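Local structure of 3-oxoacyl-[acyl-carrier-protein] synthase 2 (Rickettsia rickettsii, 4JGA) at residues 188-193 against 283-288. The protein probably catalyses the condensation of acyl groups with malonyl-ACP to give 3-oxoacyl-ACP, the chain-lengthening step of bacterial fatty acid synthesis. Sequence-based numbering, arbitrary orientation.
Sequences GAHAIG and YGSTGD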
loop_
_atom_site.group_PDB
_atom_site.type_symbol
_atom_site.label_atom_id
_atom_site.label_comp_id
_atom_site.label_asym_id
_atom_site.label_seq_id
_atom_site.Cartn_x
_atom_site.Cartn_y
_atom_site.Cartn_z
ATOM N N GLY A 188 8.715 -0.392 4.707
ATOM C CA GLY A 188 9.412 -1.665 4.764
ATOM C C GLY A 188 9.200 -2.382 6.073
ATOM O O GLY A 188 9.182 -3.619 6.119
ATOM N N ALA A 189 8.994 -1.602 7.123
ATOM C CA ALA A 189 8.680 -2.140 8.453
ATOM C C ALA A 189 7.236 -2.633 8.558
ATOM O O ALA A 189 6.979 -3.738 9.058
ATOM C CB ALA A 189 8.962 -1.108 9.517
ATOM N N HIS A 190 6.279 -1.821 8.095
ATOM C CA HIS A 190 4.883 -2.278 8.068
ATOM C C HIS A 190 4.732 -3.512 7.201
ATOM O O HIS A 190 4.041 -4.445 7.576
ATOM C CB HIS A 190 3.938 -1.222 7.549
ATOM C CG HIS A 190 3.612 -0.158 8.535
ATOM N ND1 HIS A 190 4.022 1.137 8.361
ATOM C CD2 HIS A 190 2.933 -0.186 9.708
ATOM C CE1 HIS A 190 3.593 1.871 9.367
ATOM N NE2 HIS A 190 2.943 1.094 10.202
ATOM N N ALA A 191 5.413 -3.568 6.060
ATOM C CA ALA A 191 5.317 -4.767 5.196
ATOM C C ALA A 191 5.712 -6.042 5.947
ATOM O O ALA A 191 5.022 -7.049 5.906
ATOM C CB ALA A 191 6.202 -4.598 3.963
ATOM N N ILE A 192 6.861 -5.984 6.614
ATOM C CA ILE A 192 7.391 -7.122 7.373
ATOM C C ILE A 192 6.501 -7.450 8.566
ATOM O O ILE A 192 6.166 -8.610 8.795
ATOM C CB ILE A 192 8.852 -6.853 7.778
ATOM C CG1 ILE A 192 9.734 -6.930 6.528
ATOM C CG2 ILE A 192 9.349 -7.897 8.765
ATOM C CD1 ILE A 192 11.128 -6.375 6.718
ATOM N N GLY A 193 6.104 -6.440 9.333
ATOM C CA GLY A 193 5.200 -6.658 10.464
ATOM C C GLY A 193 3.881 -7.264 10.021
ATOM O O GLY A 193 3.419 -8.250 10.593
ATOM N N TYR A 283 5.719 -6.347 17.144
ATOM C CA TYR A 283 5.357 -5.381 16.105
ATOM C C TYR A 283 4.450 -4.309 16.715
ATOM O O TYR A 283 3.375 -4.636 17.244
ATOM C CB TYR A 283 4.595 -6.069 14.980
ATOM C CG TYR A 283 4.061 -5.233 13.808
ATOM C CD1 TYR A 283 4.680 -4.070 13.368
ATOM C CD2 TYR A 283 2.961 -5.694 13.075
ATOM C CE1 TYR A 283 4.203 -3.374 12.278
ATOM C CE2 TYR A 283 2.493 -5.017 11.959
ATOM C CZ TYR A 283 3.105 -3.866 11.561
ATOM O OH TYR A 283 2.608 -3.208 10.452
ATOM N N GLY A 284 4.905 -3.066 16.638
ATOM C CA GLY A 284 4.134 -1.907 17.067
ATOM C C GLY A 284 3.838 -1.026 15.860
ATOM O O GLY A 284 4.711 -0.805 15.015
ATOM N N SER A 285 2.615 -0.523 15.776
ATOM C CA SER A 285 2.175 0.312 14.668
ATOM C C SER A 285 1.207 1.386 15.166
ATOM O O SER A 285 0.132 1.065 15.634
ATOM C CB SER A 285 1.479 -0.539 13.599
ATOM O OG SER A 285 1.023 0.287 12.541
ATOM N N THR A 286 1.585 2.648 15.053
ATOM C CA THR A 286 0.846 3.731 15.662
ATOM C C THR A 286 0.814 4.958 14.748
ATOM O O THR A 286 1.541 5.030 13.747
ATOM C CB THR A 286 1.522 4.168 16.971
ATOM O OG1 THR A 286 2.838 4.652 16.686
ATOM C CG2 THR A 286 1.631 3.024 17.955
ATOM N N GLY A 287 -0.028 5.916 15.103
ATOM C CA GLY A 287 -0.105 7.201 14.397
ATOM C C GLY A 287 0.094 8.352 15.359
ATOM O O GLY A 287 -0.416 8.323 16.478
ATOM N N ASP A 288 0.817 9.366 14.917
ATOM C CA ASP A 288 0.993 10.603 15.661
ATOM C C ASP A 288 -0.312 11.414 15.718
ATOM O O ASP A 288 -0.535 12.164 16.660
ATOM C CB ASP A 288 2.042 11.501 14.969
ATOM C CG ASP A 288 3.498 11.014 15.129
ATOM O OD1 ASP A 288 3.750 10.078 15.896
ATOM O OD2 ASP A 288 4.408 11.652 14.505
HETATM O O HOH W 1 1.096 2.899 11.751
#
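G193 CA of the helix sits over the centre of one face of the Y283 ring of the strand, 3.5 Å from the ring centroid, a CH-pi contact, and G193 C comes within 3.3 Å of Y283 CE2. With no side chain at G193, the ring comes right down onto the backbone. Y283 CG stands anti to the backbone N (chi1 177°), which sends the ring across G193 until Y283 OH meets the imidazole edge of H190, 3.1 Å from H190 CD2; the two side chains cross at about a right angle. Also at the imidazole edge, H190 NE2 donates to S285 OG at 3.1 Å, with OG only 6° out of the ring plane. A water adds a second link, lying 2.7 Å from S285 OG and also reaching H190 NE2 and T286 O. In this thiolase-fold enzyme, the contact packs helix 187-200 of the N-terminal half on strand 278-287 of the C-terminal half. Further out, T183 OG1 hydrogen-bonds H190 ND1, so that the imidazole is held at both nitrogens, and D194 OD1 hydrogen-bonds Y283 OH. S285 OG also hydrogen-bonds Q179 OE1 of the second subunit, bringing this buried contact to the dimer interface.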